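Local coordinates for squalene synthase HpnC (Alicyclobacillus acidocaldarius subsp. acidocaldarius, PDB 4HD1), which probably condenses isoprenoid diphosphates head to head on the way to squalene, at residues V7-L21 with T85-A97. Sequence-based numbering, arbitrary orientation.
Sequences VPVELRGDFEVCRRL and TTPAFRALQFTIA. With SO4 (sulfate ion), chain B.
A91 sets its methyl squarely over the F15 ring, CB lying 3.6 Å from the ring centroid and 2° off the normal, a CH-pi contact; V7 CG2 covers the opposite face near the rim. The same A91 CB meets C18 SG at 3.5 Å, and the sulfur also rests on A88. With CG anti to the backbone N, the F94 ring is swung out past F15 to the residues before helix 12-21: F15 CZ lies at its ring edge, 3.8 Å from F94 CD2, while L11 CD1 and the P8 ring pack obliquely against it, P8 CD at 3.6 Å from F94 CZ. With A88 and A91 at the crossing, the axes of helix 12-21 and helix 87-97 approach to 7.8 Å, at 107°, within the all-helical fold of the squalene/phytoene synthase family. Farther out, V17 CG2 touches P87 CB. At the edge of the F15 ring sits T95 OG1, which is hydrogen-bonded to H43 and S46 of helix 41-56, the helix that also supplies P42 against F15. At the polar edge D14 and R90 form a salt bridge: R90 NH1 straddles the carboxylate, 2.8 Å from D14 OD1, with a weak, bent hydrogen bond to OD2, the carboxylate and guanidinium planes being 61° apart.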
loop_
_atom_site.group_PDB
_atom_site.type_symbol
_atom_site.label_atom_id
_atom_site.label_comp_id
_atom_site.label_asym_id
_atom_site.label_seq_id
_atom_site.Cartn_x
_atom_site.Cartn_y
_atom_site.Cartn_z
ATOM N N VAL A 7 14.483 -13.788 16.472
ATOM C CA VAL A 7 13.184 -13.935 17.120
ATOM C C VAL A 7 13.290 -15.036 18.197
ATOM O O VAL A 7 14.143 -15.922 18.069
ATOM C CB VAL A 7 12.115 -14.227 16.034
ATOM C CG1 VAL A 7 11.201 -15.398 16.387
ATOM C CG2 VAL A 7 11.332 -12.962 15.710
ATOM N N PRO A 8 12.461 -14.975 19.271
ATOM C CA PRO A 8 12.535 -16.006 20.318
ATOM C C PRO A 8 12.212 -17.403 19.787
ATOM O O PRO A 8 11.335 -17.551 18.923
ATOM C CB PRO A 8 11.469 -15.569 21.331
ATOM C CG PRO A 8 11.274 -14.116 21.078
ATOM C CD PRO A 8 11.441 -13.960 19.594
ATOM N N VAL A 9 12.925 -18.401 20.312
ATOM C CA VAL A 9 12.829 -19.801 19.874
ATOM C C VAL A 9 11.389 -20.300 19.696
ATOM O O VAL A 9 11.087 -20.944 18.688
ATOM C CB VAL A 9 13.633 -20.752 20.812
ATOM C CG1 VAL A 9 13.401 -22.219 20.454
ATOM C CG2 VAL A 9 15.125 -20.426 20.772
ATOM N N GLU A 10 10.507 -19.988 20.651
ATOM C CA GLU A 10 9.114 -20.465 20.616
ATOM C C GLU A 10 8.340 -19.887 19.450
ATOM O O GLU A 10 7.364 -20.482 19.006
ATOM C CB GLU A 10 8.343 -20.132 21.901
ATOM C CG GLU A 10 9.172 -20.069 23.171
ATOM C CD GLU A 10 9.910 -18.750 23.320
ATOM O OE1 GLU A 10 11.091 -18.774 23.726
ATOM O OE2 GLU A 10 9.309 -17.694 23.025
ATOM N N LEU A 11 8.766 -18.724 18.962
ATOM C CA LEU A 11 8.034 -18.011 17.907
ATOM C C LEU A 11 8.580 -18.201 16.490
ATOM O O LEU A 11 7.990 -17.703 15.530
ATOM C CB LEU A 11 7.930 -16.514 18.241
ATOM C CG LEU A 11 6.871 -16.132 19.281
ATOM C CD1 LEU A 11 7.183 -14.792 19.931
ATOM C CD2 LEU A 11 5.479 -16.125 18.663
ATOM N N ARG A 12 9.688 -18.920 16.352
ATOM C CA ARG A 12 10.338 -19.067 15.045
ATOM C C ARG A 12 9.494 -19.773 13.998
ATOM O O ARG A 12 9.556 -19.421 12.813
ATOM C CB ARG A 12 11.698 -19.741 15.179
ATOM C CG ARG A 12 12.752 -18.749 15.600
ATOM C CD ARG A 12 14.079 -19.396 15.878
ATOM N NE ARG A 12 14.764 -18.594 16.872
ATOM C CZ ARG A 12 15.870 -18.954 17.512
ATOM N NH1 ARG A 12 16.443 -20.125 17.261
ATOM N NH2 ARG A 12 16.399 -18.133 18.408
ATOM N N GLY A 13 8.708 -20.757 14.431
ATOM C CA GLY A 13 7.778 -21.442 13.545
ATOM C C GLY A 13 6.736 -20.496 12.984
ATOM O O GLY A 13 6.500 -20.473 11.773
ATOM N N ASP A 14 6.126 -19.699 13.859
ATOM C CA ASP A 14 5.085 -18.757 13.450
ATOM C C ASP A 14 5.612 -17.689 12.496
ATOM O O ASP A 14 4.920 -17.307 11.548
ATOM C CB ASP A 14 4.461 -18.100 14.674
ATOM C CG ASP A 14 3.881 -19.108 15.642
ATOM O OD1 ASP A 14 3.620 -20.263 15.231
ATOM O OD2 ASP A 14 3.678 -18.744 16.817
ATOM N N PHE A 15 6.831 -17.215 12.746
ATOM C CA PHE A 15 7.474 -16.256 11.857
ATOM C C PHE A 15 7.905 -16.904 10.540
ATOM O O PHE A 15 7.909 -16.248 9.494
ATOM C CB PHE A 15 8.648 -15.553 12.549
ATOM C CG PHE A 15 8.235 -14.355 13.362
ATOM C CD1 PHE A 15 8.048 -13.117 12.754
ATOM C CD2 PHE A 15 8.007 -14.466 14.733
ATOM C CE1 PHE A 15 7.657 -12.010 13.495
ATOM C CE2 PHE A 15 7.617 -13.359 15.483
ATOM C CZ PHE A 15 7.443 -12.128 14.863
ATOM N N GLU A 16 8.250 -18.190 10.590
ATOM C CA GLU A 16 8.518 -18.941 9.368
ATOM C C GLU A 16 7.291 -18.999 8.455
ATOM O O GLU A 16 7.429 -18.891 7.232
ATOM C CB GLU A 16 9.020 -20.354 9.678
ATOM C CG GLU A 16 9.320 -21.196 8.442
ATOM C CD GLU A 16 10.427 -20.625 7.563
ATOM O OE1 GLU A 16 10.719 -21.245 6.522
ATOM O OE2 GLU A 16 11.017 -19.571 7.897
ATOM N N VAL A 17 6.107 -19.174 9.051
ATOM C CA VAL A 17 4.844 -19.146 8.303
ATOM C C VAL A 17 4.695 -17.780 7.627
ATOM O O VAL A 17 4.489 -17.703 6.417
ATOM C CB VAL A 17 3.609 -19.460 9.191
ATOM C CG1 VAL A 17 2.315 -19.342 8.397
ATOM C CG2 VAL A 17 3.705 -20.860 9.796
ATOM N N CYS A 18 4.836 -16.708 8.404
ATOM C CA CYS A 18 4.744 -15.353 7.868
ATOM C C CYS A 18 5.717 -15.133 6.720
ATOM O O CYS A 18 5.359 -14.529 5.710
ATOM C CB CYS A 18 4.989 -14.330 8.961
ATOM S SG CYS A 18 3.660 -14.298 10.176
ATOM N N ARG A 19 6.932 -15.653 6.869
ATOM C CA ARG A 19 7.958 -15.547 5.834
ATOM C C ARG A 19 7.563 -16.274 4.549
ATOM O O ARG A 19 7.720 -15.726 3.452
ATOM C CB ARG A 19 9.293 -16.072 6.356
ATOM C CG ARG A 19 10.453 -15.913 5.395
ATOM C CD ARG A 19 11.659 -16.641 5.947
ATOM N NE ARG A 19 12.870 -16.364 5.187
ATOM C CZ ARG A 19 13.318 -17.108 4.179
ATOM N NH1 ARG A 19 12.653 -18.185 3.787
ATOM N NH2 ARG A 19 14.438 -16.766 3.559
ATOM N N ARG A 20 7.058 -17.501 4.696
ATOM C CA ARG A 20 6.543 -18.288 3.565
ATOM C C ARG A 20 5.393 -17.591 2.850
ATOM O O ARG A 20 5.417 -17.448 1.626
ATOM C CB ARG A 20 6.071 -19.669 4.026
ATOM C CG ARG A 20 7.036 -20.805 3.736
ATOM C CD ARG A 20 6.306 -22.140 3.602
ATOM N NE ARG A 20 5.524 -22.482 4.792
ATOM C CZ ARG A 20 4.201 -22.357 4.900
ATOM N NH1 ARG A 20 3.472 -21.903 3.886
ATOM N NH2 ARG A 20 3.599 -22.692 6.031
ATOM N N LEU A 21 4.385 -17.171 3.620
ATOM C CA LEU A 21 3.204 -16.506 3.069
ATOM C C LEU A 21 3.620 -15.248 2.323
ATOM O O LEU A 21 3.104 -14.962 1.238
ATOM C CB LEU A 21 2.184 -16.166 4.166
ATOM C CG LEU A 21 1.599 -17.302 5.031
ATOM C CD1 LEU A 21 0.718 -16.744 6.150
ATOM C CD2 LEU A 21 0.857 -18.372 4.223
ATOM N N THR A 85 -4.575 -16.552 17.789
ATOM C CA THR A 85 -4.841 -17.992 17.661
ATOM C C THR A 85 -4.244 -18.633 16.395
ATOM O O THR A 85 -4.224 -19.853 16.264
ATOM C CB THR A 85 -6.356 -18.303 17.771
ATOM O OG1 THR A 85 -7.095 -17.454 16.885
ATOM C CG2 THR A 85 -6.855 -18.077 19.201
ATOM N N THR A 86 -3.757 -17.800 15.480
ATOM C CA THR A 86 -3.134 -18.236 14.225
ATOM C C THR A 86 -1.615 -18.199 14.398
ATOM O O THR A 86 -1.115 -17.450 15.241
ATOM C CB THR A 86 -3.539 -17.275 13.080
ATOM O OG1 THR A 86 -4.965 -17.186 13.031
ATOM C CG2 THR A 86 -3.017 -17.727 11.697
ATOM N N PRO A 87 -0.873 -19.010 13.619
ATOM C CA PRO A 87 0.569 -18.751 13.525
ATOM C C PRO A 87 0.881 -17.301 13.086
ATOM O O PRO A 87 1.615 -16.592 13.790
ATOM C CB PRO A 87 1.036 -19.761 12.476
ATOM C CG PRO A 87 0.080 -20.898 12.617
ATOM C CD PRO A 87 -1.243 -20.297 13.001
ATOM N N ALA A 88 0.305 -16.867 11.961
ATOM C CA ALA A 88 0.507 -15.498 11.453
ATOM C C ALA A 88 0.250 -14.419 12.500
ATOM O O ALA A 88 1.061 -13.508 12.666
ATOM C CB ALA A 88 -0.334 -15.237 10.210
ATOM N N PHE A 89 -0.865 -14.533 13.211
ATOM C CA PHE A 89 -1.249 -13.530 14.197
ATOM C C PHE A 89 -0.488 -13.626 15.517
ATOM O O PHE A 89 -0.385 -12.633 16.235
ATOM C CB PHE A 89 -2.760 -13.539 14.426
ATOM C CG PHE A 89 -3.529 -12.764 13.389
ATOM C CD1 PHE A 89 -3.560 -11.369 13.425
ATOM C CD2 PHE A 89 -4.218 -13.424 12.375
ATOM C CE1 PHE A 89 -4.265 -10.651 12.469
ATOM C CE2 PHE A 89 -4.926 -12.711 11.416
ATOM C CZ PHE A 89 -4.950 -11.322 11.464
ATOM N N ARG A 90 0.035 -14.806 15.844
ATOM C CA ARG A 90 0.958 -14.931 16.971
ATOM C C ARG A 90 2.255 -14.181 16.649
ATOM O O ARG A 90 2.772 -13.440 17.487
ATOM C CB ARG A 90 1.231 -16.399 17.324
ATOM C CG ARG A 90 0.340 -16.946 18.432
ATOM C CD ARG A 90 0.645 -18.401 18.782
ATOM N NE ARG A 90 -0.278 -19.308 18.105
ATOM C CZ ARG A 90 0.064 -20.214 17.190
ATOM N NH1 ARG A 90 1.330 -20.377 16.837
ATOM N NH2 ARG A 90 -0.869 -20.970 16.635
ATOM N N ALA A 91 2.763 -14.353 15.432
ATOM C CA ALA A 91 3.929 -13.595 14.991
ATOM C C ALA A 91 3.630 -12.088 15.019
ATOM O O ALA A 91 4.414 -11.308 15.573
ATOM C CB ALA A 91 4.380 -14.045 13.610
ATOM N N LEU A 92 2.488 -11.687 14.458
ATOM C CA LEU A 92 2.085 -10.278 14.478
ATOM C C LEU A 92 1.985 -9.718 15.903
ATOM O O LEU A 92 2.437 -8.602 16.164
ATOM C CB LEU A 92 0.773 -10.050 13.717
ATOM C CG LEU A 92 0.472 -8.589 13.350
ATOM C CD1 LEU A 92 1.464 -8.075 12.313
ATOM C CD2 LEU A 92 -0.957 -8.428 12.850
ATOM N N GLN A 93 1.398 -10.504 16.801
ATOM C CA GLN A 93 1.289 -10.190 18.231
ATOM C C GLN A 93 2.630 -9.822 18.880
ATOM O O GLN A 93 2.717 -8.858 19.647
ATOM C CB GLN A 93 0.704 -11.400 18.947
ATOM C CG GLN A 93 0.164 -11.157 20.335
ATOM C CD GLN A 93 -0.663 -12.340 20.805
ATOM O OE1 GLN A 93 -1.888 -12.281 20.813
ATOM N NE2 GLN A 93 0.004 -13.431 21.164
ATOM N N PHE A 94 3.663 -10.602 18.579
ATOM C CA PHE A 94 5.005 -10.302 19.045
ATOM C C PHE A 94 5.506 -9.001 18.420
ATOM O O PHE A 94 5.996 -8.119 19.132
ATOM C CB PHE A 94 5.961 -11.449 18.733
ATOM C CG PHE A 94 7.357 -11.214 19.227
ATOM C CD1 PHE A 94 7.641 -11.248 20.598
ATOM C CD2 PHE A 94 8.389 -10.951 18.333
ATOM C CE1 PHE A 94 8.933 -11.026 21.066
ATOM C CE2 PHE A 94 9.683 -10.733 18.796
ATOM C CZ PHE A 94 9.955 -10.766 20.162
ATOM N N THR A 95 5.364 -8.891 17.099
ATOM C CA THR A 95 5.722 -7.681 16.359
ATOM C C THR A 95 5.017 -6.424 16.899
ATOM O O THR A 95 5.683 -5.427 17.178
ATOM C CB THR A 95 5.473 -7.854 14.847
ATOM O OG1 THR A 95 6.396 -8.821 14.322
ATOM C CG2 THR A 95 5.652 -6.537 14.110
ATOM N N ILE A 96 3.691 -6.479 17.056
ATOM C CA ILE A 96 2.933 -5.370 17.643
ATOM C C ILE A 96 3.636 -4.882 18.908
ATOM O O ILE A 96 3.929 -3.695 19.045
ATOM C CB ILE A 96 1.483 -5.755 18.054
ATOM C CG1 ILE A 96 0.657 -6.362 16.901
ATOM C CG2 ILE A 96 0.772 -4.577 18.718
ATOM C CD1 ILE A 96 0.539 -5.511 15.668
ATOM N N ALA A 97 3.903 -5.811 19.824
ATOM C CA ALA A 97 4.435 -5.475 21.141
ATOM C C ALA A 97 5.880 -4.973 21.086
ATOM O O ALA A 97 6.201 -3.956 21.688
ATOM C CB ALA A 97 4.306 -6.662 22.087
HETATM S S SO4 B . 15.637 -13.923 5.927
HETATM O O1 SO4 B . 16.843 -13.819 6.795
HETATM O O2 SO4 B . 14.593 -14.770 6.583
HETATM O O3 SO4 B . 15.012 -12.592 5.689
HETATM O O4 SO4 B . 16.126 -14.503 4.631
#